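Local coordinates for protein glycinin A3B4 subunit (Glycine max, PDB 2D5F) that serves as a soybean 11S seed storage globulin that assembles into hexamers and probably feeds the germinating seedling, at residues Asp20-Val23 against Gly28-Glu31; Asp170-Glu175 against Arg234-Thr239; Pro66-Val71 against Val442-His447; Val142-Leu147 against Val391-Arg396; Val124-Val129 against Arg363-Ser368. All blocks are in the same frame, centred on the assembly; numbering follows the deposited sequence.

Interaction 1 of 5, residues Asp20-Val23 against Gly28-Glu31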
# COMPACT_ATOMS: atom_id res chain seq x y z
N ASP B 20 -26.12 -8.73 31.10
CA ASP B 20 -26.05 -9.73 32.17
C ASP B 20 -25.51 -9.19 33.50
O ASP B 20 -25.88 -9.68 34.56
CB ASP B 20 -25.16 -10.90 31.76
CG ASP B 20 -25.63 -11.58 30.51
OD1 ASP B 20 -25.17 -11.19 29.41
OD2 ASP B 20 -26.47 -12.49 30.62
N HIS B 21 -24.62 -8.21 33.44
CA HIS B 21 -24.02 -7.65 34.65
C HIS B 21 -24.15 -6.13 34.70
O HIS B 21 -24.11 -5.45 33.67
CB HIS B 21 -22.54 -8.06 34.73
CG HIS B 21 -21.84 -7.56 35.95
ND1 HIS B 21 -22.12 -8.02 37.22
CD2 HIS B 21 -20.86 -6.63 36.10
CE1 HIS B 21 -21.35 -7.40 38.10
NE2 HIS B 21 -20.57 -6.55 37.44
N ARG B 22 -24.29 -5.59 35.91
CA ARG B 22 -24.43 -4.15 36.10
C ARG B 22 -23.44 -3.62 37.12
O ARG B 22 -23.13 -4.29 38.11
CB ARG B 22 -25.86 -3.82 36.56
CG ARG B 22 -26.94 -4.42 35.67
CD ARG B 22 -28.35 -4.29 36.26
NE ARG B 22 -29.02 -3.05 35.89
CZ ARG B 22 -28.99 -1.92 36.60
NH1 ARG B 22 -28.31 -1.88 37.73
NH2 ARG B 22 -29.64 -0.85 36.17
N VAL B 23 -22.93 -2.43 36.87
CA VAL B 23 -21.99 -1.76 37.77
C VAL B 23 -22.55 -0.37 38.00
O VAL B 23 -22.48 0.49 37.12
CB VAL B 23 -20.57 -1.62 37.15
CG1 VAL B 23 -19.72 -0.68 38.01
CG2 VAL B 23 -19.91 -2.98 37.05
N GLY B 28 -22.92 7.28 37.13
CA GLY B 28 -23.48 6.54 36.01
C GLY B 28 -23.68 5.05 36.21
O GLY B 28 -23.66 4.54 37.34
N LEU B 29 -23.86 4.36 35.10
CA LEU B 29 -24.10 2.92 35.09
C LEU B 29 -23.39 2.25 33.92
O LEU B 29 -23.27 2.82 32.83
CB LEU B 29 -25.61 2.68 34.97
CG LEU B 29 -26.11 1.24 34.90
CD1 LEU B 29 -25.87 0.55 36.24
CD2 LEU B 29 -27.60 1.24 34.57
N ILE B 30 -22.90 1.04 34.16
CA ILE B 30 -22.23 0.26 33.12
C ILE B 30 -22.89 -1.11 33.11
O ILE B 30 -22.95 -1.79 34.14
CB ILE B 30 -20.73 0.09 33.39
CG1 ILE B 30 -20.03 1.45 33.32
CG2 ILE B 30 -20.12 -0.86 32.36
CD1 ILE B 30 -18.54 1.39 33.56
N GLU B 31 -23.41 -1.49 31.95
CA GLU B 31 -24.07 -2.78 31.79
C GLU B 31 -23.31 -3.57 30.74
O GLU B 31 -23.03 -3.06 29.65
CB GLU B 31 -25.50 -2.57 31.33
CG GLU B 31 -26.37 -1.87 32.35
CD GLU B 31 -27.69 -1.44 31.77
OE1 GLU B 31 -27.77 -0.31 31.25
OE2 GLU B 31 -28.64 -2.25 31.81
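Val-23 and Ile-30 form the hydrogen-bonded pair of two short antiparallel segments, 21-23 and 28-31, which are parts of strands 21-24 and 28-32. The segment axes come within 4.7 Å of each other. Val-23 N donates to Ile-30 O at 2.8 Å, with the donor in the carbonyl plane. The return bond, Ile-30 N to Val-23 O, is 3.0 Å long, and its donor is tilted 25° from that plane. Next comes the non-hydrogen-bonded pair Arg-22 and Glu-31. CA-H...O contacts flank it: Glu-31 CA lies 3.3 Å from His-21 O, and Arg-22 CA approaches Ile-30 O. Asp-20 and His-21 both face Thr-32, which makes a classic beta bulge.

Val-23 and Ile-30 point to the buried face, and their CB atoms are 4.1 Å apart. Glu-172 and Gln-236 pack against Ile-30 there. Arg-22 and Glu-31 occupy the other face. The Arg-22 chain bends at chi3 (89°), which swings its guanidinium across Leu-29. Leu-29 CD1 lies over one face of that group, and Leu-29 CD2 is 3.3 Å from Arg-22 NH2. Leu-29 CD1 also reaches Val-23 O at 3.5 Å. Arg-22 and Glu-31 run alongside each other, pointing the same way. Arg-22 NE and Glu-31 OE2 are nevertheless 4.2 Å apart, too far for a salt bridge. The Arg-22 salt bridge is made by NH1 to Glu-24 OE2. The whole is a beta hairpin. It forms the margin of a sheet of the N-terminal cupin domain, with 21-24 the outermost strand on that side within this chain.

Interaction 2 of 5, residues Asp170-Glu175 against Arg234-Thr239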
# COMPACT_ATOMS: atom_id res chain seq x y z
N ASP B 170 -14.98 -1.21 39.79
CA ASP B 170 -15.47 -2.55 40.09
C ASP B 170 -15.26 -3.28 38.76
O ASP B 170 -15.15 -2.64 37.71
CB ASP B 170 -16.97 -2.51 40.43
CG ASP B 170 -17.24 -2.13 41.88
OD1 ASP B 170 -18.43 -2.00 42.24
OD2 ASP B 170 -16.27 -1.97 42.66
N ILE B 171 -15.21 -4.61 38.79
CA ILE B 171 -15.02 -5.38 37.57
C ILE B 171 -16.22 -5.18 36.65
O ILE B 171 -17.37 -5.28 37.09
CB ILE B 171 -14.89 -6.89 37.88
CG1 ILE B 171 -13.73 -7.12 38.86
CG2 ILE B 171 -14.65 -7.68 36.60
CD1 ILE B 171 -12.38 -6.77 38.28
N GLU B 172 -15.96 -4.90 35.38
CA GLU B 172 -17.06 -4.68 34.43
C GLU B 172 -17.45 -5.96 33.71
O GLU B 172 -18.58 -6.11 33.26
CB GLU B 172 -16.67 -3.59 33.43
CG GLU B 172 -16.41 -2.26 34.10
CD GLU B 172 -15.95 -1.16 33.16
OE1 GLU B 172 -15.54 -0.10 33.66
OE2 GLU B 172 -16.02 -1.35 31.93
N HIS B 173 -16.50 -6.89 33.61
CA HIS B 173 -16.75 -8.17 32.97
C HIS B 173 -16.36 -9.24 33.96
O HIS B 173 -15.29 -9.84 33.87
CB HIS B 173 -15.93 -8.28 31.67
CG HIS B 173 -16.12 -7.11 30.75
ND1 HIS B 173 -15.37 -5.96 30.85
CD2 HIS B 173 -17.01 -6.90 29.76
CE1 HIS B 173 -15.80 -5.08 29.96
NE2 HIS B 173 -16.80 -5.62 29.29
N PRO B 174 -17.24 -9.50 34.95
CA PRO B 174 -17.03 -10.49 36.00
C PRO B 174 -16.79 -11.91 35.51
O PRO B 174 -16.06 -12.67 36.15
CB PRO B 174 -18.30 -10.37 36.84
CG PRO B 174 -19.32 -9.98 35.84
CD PRO B 174 -18.59 -8.93 35.03
N GLU B 175 -17.38 -12.26 34.38
CA GLU B 175 -17.20 -13.60 33.85
C GLU B 175 -15.73 -13.92 33.60
O GLU B 175 -15.36 -15.09 33.49
CB GLU B 175 -18.00 -13.78 32.55
CG GLU B 175 -17.39 -13.14 31.31
CD GLU B 175 -17.80 -11.69 31.11
OE1 GLU B 175 -17.57 -11.18 29.99
OE2 GLU B 175 -18.34 -11.07 32.05
N ARG B 234 -16.22 6.15 44.64
CA ARG B 234 -17.14 6.58 43.58
C ARG B 234 -17.24 5.60 42.41
O ARG B 234 -18.23 5.59 41.68
CB ARG B 234 -16.72 7.95 43.06
CG ARG B 234 -16.67 9.05 44.11
CD ARG B 234 -16.06 10.31 43.53
NE ARG B 234 -14.67 10.09 43.12
CZ ARG B 234 -13.98 10.90 42.33
NH1 ARG B 234 -14.55 12.00 41.85
NH2 ARG B 234 -12.73 10.60 42.00
N LYS B 235 -16.20 4.77 42.24
CA LYS B 235 -16.12 3.80 41.15
C LYS B 235 -15.75 4.50 39.84
O LYS B 235 -15.47 5.70 39.85
CB LYS B 235 -17.42 3.00 41.03
CG LYS B 235 -17.72 2.19 42.30
CD LYS B 235 -18.96 1.31 42.18
CE LYS B 235 -19.39 0.77 43.54
NZ LYS B 235 -18.29 0.07 44.26
N GLN B 236 -15.75 3.75 38.73
CA GLN B 236 -15.34 4.26 37.41
C GLN B 236 -16.07 5.44 36.74
O GLN B 236 -15.54 6.03 35.79
CB GLN B 236 -15.26 3.10 36.42
CG GLN B 236 -16.49 2.22 36.38
CD GLN B 236 -16.29 0.94 37.17
OE1 GLN B 236 -16.08 -0.13 36.59
NE2 GLN B 236 -16.35 1.04 38.49
N ILE B 237 -17.28 5.75 37.18
CA ILE B 237 -18.00 6.89 36.61
C ILE B 237 -18.37 7.78 37.79
O ILE B 237 -19.13 7.38 38.68
CB ILE B 237 -19.28 6.47 35.87
CG1 ILE B 237 -18.93 5.58 34.67
CG2 ILE B 237 -20.02 7.70 35.37
CD1 ILE B 237 -20.13 5.17 33.83
N VAL B 238 -17.82 8.99 37.80
CA VAL B 238 -18.06 9.92 38.88
C VAL B 238 -18.90 11.13 38.47
O VAL B 238 -19.06 11.42 37.29
CB VAL B 238 -16.73 10.43 39.44
CG1 VAL B 238 -15.83 9.25 39.79
CG2 VAL B 238 -16.05 11.34 38.43
N THR B 239 -19.44 11.82 39.48
CA THR B 239 -20.23 13.01 39.24
C THR B 239 -19.33 14.21 39.52
O THR B 239 -18.74 14.30 40.60
CB THR B 239 -21.45 13.08 40.17
OG1 THR B 239 -22.31 11.96 39.91
CG2 THR B 239 -22.21 14.37 39.95
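Asp-170 and Lys-235 meet in a salt bridge, with Gln-236 tucked in beside them. Lys-235 NZ donates to Asp-170 OD1 at 2.9 Å. It comes from the syn side of the carboxylate, 32° out of its plane. Asp-170 OD2 is also near, 3.3 Å from Lys-235 NZ. The lysine chain runs extended and bends at chi4 (-54°), which turns NZ to the carboxylate. The methylene before it is close as well, with Lys-235 CE 3.2 Å from Asp-170 OD1. With an alanine here the Asp-170 carboxylate would probably lose its charge mate across the two loops, and a gap would open where the methylenes lie.

Gln-236 is buried and points toward the other loop. Its CG sits in the crowded position between the backbone N and the carbonyl carbon, and the chain then bends at chi2. The bend brings its CD to 3.6 Å from Asp-170 N. Gln-236 CG rests 3.7 Å from Glu-172 OE1. Glu-172 extends toward it from the opposite direction, and its OE1 is hydrogen-bonded to Tyr-164 OH.

The two loops close over the hairpin of strands 21-24 and 28-32, where Asp-170 and Gln-236 both touch Val-23. Another subunit lies close by: Arg-234 NH2 is hydrogen-bonded to Asn-469 O of a neighbouring subunit. The arrangement is a salt-bridged contact between two loops, one after strand 163-164 and one leading into strand 237-239, packed on the hairpin of the N-terminal cupin domain.

Interaction 3 of 5, residues Pro66-Val71 against Val442-His447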
# COMPACT_ATOMS: atom_id res chain seq x y z
N PRO B 66 -9.85 -2.51 19.71
CA PRO B 66 -10.65 -1.31 19.45
C PRO B 66 -12.09 -1.45 19.92
O PRO B 66 -12.58 -2.56 20.14
CB PRO B 66 -10.52 -1.12 17.94
CG PRO B 66 -10.31 -2.49 17.43
CD PRO B 66 -9.42 -3.16 18.45
N GLN B 67 -12.74 -0.31 20.12
CA GLN B 67 -14.14 -0.28 20.52
C GLN B 67 -14.83 0.64 19.53
O GLN B 67 -14.27 1.65 19.11
CB GLN B 67 -14.32 0.33 21.92
CG GLN B 67 -13.74 -0.46 23.07
CD GLN B 67 -13.97 0.24 24.41
OE1 GLN B 67 -15.11 0.49 24.80
NE2 GLN B 67 -12.88 0.56 25.10
N MET B 68 -16.04 0.27 19.14
CA MET B 68 -16.83 1.11 18.26
C MET B 68 -18.07 1.41 19.09
O MET B 68 -18.79 0.50 19.47
CB MET B 68 -17.21 0.40 16.97
CG MET B 68 -18.10 1.25 16.09
SD MET B 68 -18.30 0.55 14.46
CE MET B 68 -17.04 1.47 13.59
N ILE B 69 -18.29 2.68 19.38
CA ILE B 69 -19.41 3.09 20.22
C ILE B 69 -20.44 3.94 19.48
O ILE B 69 -20.09 4.81 18.68
CB ILE B 69 -18.90 3.91 21.41
CG1 ILE B 69 -17.72 3.19 22.07
CG2 ILE B 69 -20.02 4.14 22.42
CD1 ILE B 69 -16.96 4.05 23.05
N ILE B 70 -21.71 3.67 19.74
CA ILE B 70 -22.77 4.47 19.15
C ILE B 70 -23.48 5.15 20.32
O ILE B 70 -23.88 4.49 21.28
CB ILE B 70 -23.78 3.65 18.32
CG1 ILE B 70 -24.80 4.61 17.69
CG2 ILE B 70 -24.46 2.60 19.18
CD1 ILE B 70 -25.72 3.99 16.68
N VAL B 71 -23.59 6.47 20.24
CA VAL B 71 -24.26 7.24 21.28
C VAL B 71 -25.73 7.24 20.92
O VAL B 71 -26.11 7.80 19.89
CB VAL B 71 -23.76 8.70 21.30
CG1 VAL B 71 -24.45 9.46 22.42
CG2 VAL B 71 -22.26 8.73 21.49
N VAL B 442 -28.48 -0.42 14.90
CA VAL B 442 -27.15 -0.25 14.37
C VAL B 442 -26.65 -1.68 14.22
O VAL B 442 -27.11 -2.58 14.93
CB VAL B 442 -26.21 0.50 15.34
CG1 VAL B 442 -26.11 -0.24 16.68
CG2 VAL B 442 -24.82 0.63 14.73
N VAL B 443 -25.75 -1.91 13.28
CA VAL B 443 -25.20 -3.24 13.08
C VAL B 443 -23.70 -3.10 13.03
O VAL B 443 -23.18 -2.45 12.13
CB VAL B 443 -25.59 -3.88 11.74
CG1 VAL B 443 -25.20 -5.35 11.74
CG2 VAL B 443 -27.05 -3.72 11.49
N PHE B 444 -23.02 -3.69 14.00
CA PHE B 444 -21.57 -3.63 14.01
C PHE B 444 -21.08 -4.81 13.17
O PHE B 444 -21.62 -5.91 13.26
CB PHE B 444 -21.05 -3.75 15.44
CG PHE B 444 -21.57 -2.70 16.39
CD1 PHE B 444 -22.60 -3.00 17.28
CD2 PHE B 444 -21.01 -1.42 16.41
CE1 PHE B 444 -23.07 -2.04 18.19
CE2 PHE B 444 -21.47 -0.45 17.32
CZ PHE B 444 -22.50 -0.76 18.21
N LYS B 445 -20.08 -4.58 12.33
CA LYS B 445 -19.54 -5.66 11.50
C LYS B 445 -18.03 -5.70 11.70
O LYS B 445 -17.36 -4.67 11.68
CB LYS B 445 -19.90 -5.44 10.03
CG LYS B 445 -21.42 -5.34 9.81
CD LYS B 445 -21.79 -5.28 8.34
CE LYS B 445 -23.30 -5.12 8.18
NZ LYS B 445 -23.68 -5.08 6.74
N THR B 446 -17.50 -6.91 11.90
CA THR B 446 -16.08 -7.10 12.16
C THR B 446 -15.12 -7.09 10.96
O THR B 446 -14.30 -7.99 10.79
CB THR B 446 -15.84 -8.37 13.01
OG1 THR B 446 -16.49 -9.49 12.40
CG2 THR B 446 -16.40 -8.18 14.41
N HIS B 447 -15.25 -6.06 10.14
CA HIS B 447 -14.39 -5.85 8.99
C HIS B 447 -14.46 -4.35 8.71
O HIS B 447 -15.52 -3.74 8.85
CB HIS B 447 -14.88 -6.66 7.79
CG HIS B 447 -13.90 -6.70 6.66
ND1 HIS B 447 -13.70 -5.63 5.81
CD2 HIS B 447 -13.05 -7.67 6.25
CE1 HIS B 447 -12.76 -5.93 4.93
NE2 HIS B 447 -12.35 -7.17 5.17
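Phe-444 projects from strand 442-445 into the hollow between Met-68 and Ile-70 of strand 67-71. The two strands run antiparallel, but their axes stay 9.5 Å apart. They belong to two sheets packed face to face, one from each cupin domain, and the side chains fill the space between.

On one flank of the hollow is Met-68. Its chain is extended through chi1 and chi2 (177° and 169°), which carries the sulfur to the edge of the Phe-444 ring. It lies in the ring plane, with Met-68 SD 5.2 Å from the Phe-444 centroid. This is a Met-aromatic contact. Met-68 CG also presses on the same side of the ring, 4.0 Å from Phe-444 CD2. At the floor is backbone: Met-68 O lies 3.6 Å from Phe-444 CE2. On the other flank, Ile-70 CG2 meets Phe-444 CZ at 4.0 Å, crossing the ring obliquely.

The second bump is Ile-70 itself. Its CG1 stands anti to the backbone N (chi1 -177°), which sends CD1 out toward the opposite sheet. There it meets Val-442 tip to tip, with Ile-70 CD1 3.8 Å from Val-442 CB. Val-442 CG1 also lies 4.1 Å from Ile-70 CG2. Neighbours complete the fill: Tyr-371 touches both Ile-70 and Val-442, and Leu-146 touches Phe-444.

No hydrogen bond or charge pair crosses between the segments. The two domains are therefore joined here by hydrophobic burial and close fit, with the polarisable Met-68 sulfur at the ring edge.

Interaction 4 of 5, residues Val142-Leu147 against Val391-Arg396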
# COMPACT_ATOMS: atom_id res chain seq x y z
N VAL B 142 -26.31 7.89 26.94
CA VAL B 142 -26.38 6.44 26.84
C VAL B 142 -25.63 6.02 25.58
O VAL B 142 -25.93 6.47 24.47
CB VAL B 142 -27.84 5.95 26.76
CG1 VAL B 142 -27.87 4.44 26.63
CG2 VAL B 142 -28.61 6.39 28.02
N ALA B 143 -24.63 5.15 25.75
CA ALA B 143 -23.83 4.69 24.62
C ALA B 143 -23.68 3.17 24.64
O ALA B 143 -23.60 2.55 25.71
CB ALA B 143 -22.47 5.36 24.65
N ILE B 144 -23.64 2.58 23.45
CA ILE B 144 -23.47 1.13 23.32
C ILE B 144 -22.14 0.86 22.64
O ILE B 144 -21.93 1.26 21.49
CB ILE B 144 -24.62 0.48 22.51
CG1 ILE B 144 -25.88 0.35 23.38
CG2 ILE B 144 -24.21 -0.90 22.03
CD1 ILE B 144 -26.50 1.66 23.79
N SER B 145 -21.26 0.17 23.34
CA SER B 145 -19.94 -0.12 22.81
C SER B 145 -19.70 -1.55 22.36
O SER B 145 -19.96 -2.50 23.09
CB SER B 145 -18.88 0.25 23.85
OG SER B 145 -17.59 -0.09 23.38
N LEU B 146 -19.21 -1.69 21.14
CA LEU B 146 -18.86 -3.00 20.60
C LEU B 146 -17.39 -3.18 20.96
O LEU B 146 -16.53 -2.42 20.49
CB LEU B 146 -19.04 -3.02 19.07
CG LEU B 146 -18.89 -4.36 18.33
CD1 LEU B 146 -17.43 -4.85 18.37
CD2 LEU B 146 -19.82 -5.38 18.95
N LEU B 147 -17.11 -4.14 21.84
CA LEU B 147 -15.74 -4.43 22.26
C LEU B 147 -15.19 -5.53 21.35
O LEU B 147 -15.49 -6.71 21.53
CB LEU B 147 -15.70 -4.89 23.73
CG LEU B 147 -15.84 -3.86 24.87
CD1 LEU B 147 -17.12 -3.08 24.73
CD2 LEU B 147 -15.82 -4.59 26.21
N VAL B 391 -23.30 -7.81 14.49
CA VAL B 391 -24.01 -7.75 15.76
C VAL B 391 -25.01 -6.60 15.71
O VAL B 391 -24.63 -5.43 15.60
CB VAL B 391 -23.06 -7.53 16.95
CG1 VAL B 391 -23.83 -7.65 18.26
CG2 VAL B 391 -21.92 -8.54 16.90
N ILE B 392 -26.29 -6.95 15.76
CA ILE B 392 -27.35 -5.97 15.71
C ILE B 392 -27.76 -5.54 17.12
O ILE B 392 -27.88 -6.37 18.02
CB ILE B 392 -28.62 -6.55 15.04
CG1 ILE B 392 -28.34 -6.85 13.57
CG2 ILE B 392 -29.77 -5.55 15.15
CD1 ILE B 392 -29.45 -7.65 12.91
N TYR B 393 -27.93 -4.24 17.30
CA TYR B 393 -28.40 -3.72 18.58
C TYR B 393 -29.57 -2.82 18.20
O TYR B 393 -29.39 -1.85 17.46
CB TYR B 393 -27.34 -2.89 19.31
CG TYR B 393 -27.89 -2.26 20.57
CD1 TYR B 393 -28.01 -3.00 21.75
CD2 TYR B 393 -28.39 -0.95 20.56
CE1 TYR B 393 -28.62 -2.45 22.89
CE2 TYR B 393 -29.00 -0.40 21.69
CZ TYR B 393 -29.12 -1.16 22.85
OH TYR B 393 -29.75 -0.64 23.96
N VAL B 394 -30.76 -3.14 18.68
CA VAL B 394 -31.93 -2.34 18.35
C VAL B 394 -31.96 -1.08 19.19
O VAL B 394 -31.91 -1.13 20.42
CB VAL B 394 -33.24 -3.14 18.56
CG1 VAL B 394 -34.45 -2.27 18.19
CG2 VAL B 394 -33.20 -4.39 17.69
N THR B 395 -32.01 0.06 18.52
CA THR B 395 -32.01 1.35 19.19
C THR B 395 -33.41 1.89 19.42
O THR B 395 -33.62 2.76 20.25
CB THR B 395 -31.19 2.37 18.38
OG1 THR B 395 -31.69 2.41 17.04
CG2 THR B 395 -29.73 1.99 18.36
N ARG B 396 -34.38 1.36 18.68
CA ARG B 396 -35.75 1.81 18.85
C ARG B 396 -36.74 0.96 18.08
O ARG B 396 -36.41 0.37 17.05
CB ARG B 396 -35.89 3.26 18.40
CG ARG B 396 -37.11 3.95 18.97
CD ARG B 396 -37.64 4.97 17.99
NE ARG B 396 -38.10 4.30 16.77
CZ ARG B 396 -38.27 4.92 15.61
NH1 ARG B 396 -38.03 6.22 15.52
NH2 ARG B 396 -38.68 4.24 14.55
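Ile-144 and Tyr-393 meet between the two cupin domains, where strand 142-147 of the N-terminal domain's sheet faces strand 391-395 of the C-terminal one. Their side chains cross at about a right angle.

The Ile-144 side chain divides at CB. The short branch, CG2, touches the base of the ring, 4.2 Å from Tyr-393 CG. The longer branch does most of the work. CG1 stands anti to the carbonyl carbon (chi1 -78°), and this sets it over one face of the ring. It is 3.7 Å from the centroid of the Tyr-393 ring and 18° off the normal, a CH-pi contact. It sits somewhat toward the rim, and Ile-144 CG1 is 3.6 Å from Tyr-393 CZ. CD1 then runs on past the rim near CE2 and CZ. Ile-144 CD1 is 3.9 Å from Tyr-393 CE2 and 4.0 Å from Tyr-393 OH. The branch thus follows the ring out to the hydroxyl.

Tyr-393 reaches this place because its CG is anti to the backbone N (chi1 175°), which carries the ring across to the facing sheet. Without the ring, as with an alanine here, Ile-144 CG1 is likely to face a gap and the branch to turn more freely.

Ala-143, the neighbour of Ile-144, belongs to the carbonate pocket together with Arg-50, which places the strand beside that site. Further along the strands, Val-45 touches both Leu-146 and Val-391. The second and looser contact of the two strands is made by methyl groups, Leu-146 CD2 lying 4.3 Å from Val-391 CG2.

Interaction 5 of 5, residues Val124-Val129 against Arg363-Ser368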
# COMPACT_ATOMS: atom_id res chain seq x y z
N VAL B 124 -14.87 5.88 17.96
CA VAL B 124 -13.95 4.75 17.84
C VAL B 124 -12.80 4.92 18.81
O VAL B 124 -12.16 5.97 18.82
CB VAL B 124 -13.38 4.65 16.40
CG1 VAL B 124 -12.44 3.46 16.29
CG2 VAL B 124 -14.51 4.54 15.39
N ILE B 125 -12.55 3.91 19.64
CA ILE B 125 -11.44 3.96 20.60
C ILE B 125 -10.30 3.07 20.10
O ILE B 125 -10.48 1.87 19.95
CB ILE B 125 -11.84 3.44 21.99
CG1 ILE B 125 -13.17 4.05 22.45
CG2 ILE B 125 -10.72 3.74 22.98
CD1 ILE B 125 -13.17 5.56 22.53
N PRO B 126 -9.12 3.65 19.84
CA PRO B 126 -7.98 2.84 19.37
C PRO B 126 -7.44 1.94 20.48
O PRO B 126 -7.53 2.27 21.66
CB PRO B 126 -6.95 3.89 18.95
CG PRO B 126 -7.77 5.10 18.63
CD PRO B 126 -8.81 5.09 19.73
N PRO B 127 -6.85 0.79 20.11
CA PRO B 127 -6.30 -0.12 21.12
C PRO B 127 -5.18 0.58 21.90
O PRO B 127 -4.35 1.28 21.32
CB PRO B 127 -5.77 -1.28 20.29
CG PRO B 127 -6.61 -1.25 19.04
CD PRO B 127 -6.72 0.22 18.75
N GLY B 128 -5.19 0.39 23.21
CA GLY B 128 -4.17 0.95 24.07
C GLY B 128 -4.19 2.45 24.30
O GLY B 128 -3.42 2.95 25.11
N VAL B 129 -5.07 3.16 23.60
CA VAL B 129 -5.15 4.61 23.76
C VAL B 129 -6.14 4.99 24.87
O VAL B 129 -7.31 4.61 24.83
CB VAL B 129 -5.60 5.29 22.44
CG1 VAL B 129 -5.80 6.78 22.67
CG2 VAL B 129 -4.57 5.05 21.34
N ARG B 363 -9.69 1.31 9.07
CA ARG B 363 -8.91 0.37 8.28
C ARG B 363 -7.99 -0.48 9.17
O ARG B 363 -7.86 -1.68 8.97
CB ARG B 363 -8.08 1.11 7.24
CG ARG B 363 -7.50 0.20 6.18
CD ARG B 363 -7.22 0.98 4.90
NE ARG B 363 -7.31 0.11 3.73
CZ ARG B 363 -6.48 -0.89 3.48
NH1 ARG B 363 -5.48 -1.16 4.31
NH2 ARG B 363 -6.65 -1.64 2.39
N GLN B 364 -7.37 0.14 10.16
CA GLN B 364 -6.49 -0.61 11.05
C GLN B 364 -7.23 -1.34 12.18
O GLN B 364 -6.66 -2.23 12.81
CB GLN B 364 -5.44 0.31 11.67
CG GLN B 364 -4.42 0.85 10.66
CD GLN B 364 -3.80 -0.25 9.81
OE1 GLN B 364 -4.45 -0.81 8.92
NE2 GLN B 364 -2.54 -0.57 10.08
N PHE B 365 -8.48 -0.98 12.43
CA PHE B 365 -9.23 -1.60 13.52
C PHE B 365 -10.18 -2.73 13.12
O PHE B 365 -10.77 -3.38 13.98
CB PHE B 365 -10.01 -0.53 14.29
CG PHE B 365 -9.17 0.65 14.67
CD1 PHE B 365 -7.85 0.49 15.10
CD2 PHE B 365 -9.70 1.94 14.61
CE1 PHE B 365 -7.07 1.59 15.45
CE2 PHE B 365 -8.92 3.05 14.96
CZ PHE B 365 -7.60 2.87 15.38
N GLY B 366 -10.33 -2.96 11.82
CA GLY B 366 -11.20 -4.02 11.34
C GLY B 366 -12.66 -3.94 11.75
O GLY B 366 -13.29 -4.96 12.05
N LEU B 367 -13.21 -2.73 11.76
CA LEU B 367 -14.61 -2.55 12.14
C LEU B 367 -15.36 -1.58 11.25
O LEU B 367 -14.78 -0.64 10.72
CB LEU B 367 -14.71 -2.06 13.58
CG LEU B 367 -14.43 -3.05 14.70
CD1 LEU B 367 -14.28 -2.29 16.00
CD2 LEU B 367 -15.57 -4.07 14.80
N SER B 368 -16.65 -1.82 11.08
CA SER B 368 -17.52 -0.95 10.31
C SER B 368 -18.92 -1.10 10.88
O SER B 368 -19.14 -1.90 11.80
CB SER B 368 -17.49 -1.30 8.82
OG SER B 368 -17.85 -2.64 8.60
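The Phe-365 ring is met obliquely by three side chains, Val-124, Pro-126 and Pro-127, each touching different ring atoms. Val-124 CG1 lies 3.6 Å from Phe-365 CD2. Pro-127 CD comes to the other side, 3.6 Å from Phe-365 CE1. Between them Pro-126 CB reaches the far end of the ring, 3.8 Å from Phe-365 CZ. Phe-365 CG stands anti to the carbonyl carbon (chi1 -49°), which directs the ring toward the prolines.

The ring comes from the short, weakly bonded helix that leads into strand 368-374 of the C-terminal cupin domain. The prolines follow strand 121-125 of the N-terminal one. The contact therefore joins the two cupin domains where strand 121-125 ends and strand 368-374 is about to begin.

Pro-126 to Val-129 form a type II beta turn, closed by Val-129 N to Pro-126 O at 3.3 Å. Gly-128 takes the positive phi that such a turn needs, and its O accepts a hydrogen bond from Trp-384 NE1 of a neighbouring subunit. Just after Phe-365, Gly-366 leaves the helical conformation with positive phi. Pro-66 packs on Pro-127, and Leu-359 touches Val-124.

Overall arrangement
Interactions 3, 4 and 5 join the two cupin domains and are buried. Interactions 3 and 4 lie side by side, with centres about 8 Å apart, because strands 67-73 and 141-147 are neighbours in one sheet and 438-445 and 390-395 in the other. Interaction 5 continues this seam beside interaction 3, but through a helix and a turn. All three are apolar between their segments. Interactions 1 and 2 are partly buried and sit together at the margin of the N-terminal domain, where they touch each other. Interaction 1 rests on strand hydrogen bonds and interaction 2 on a salt bridge. Interactions 2 and 5 both reach the same neighbouring subunit.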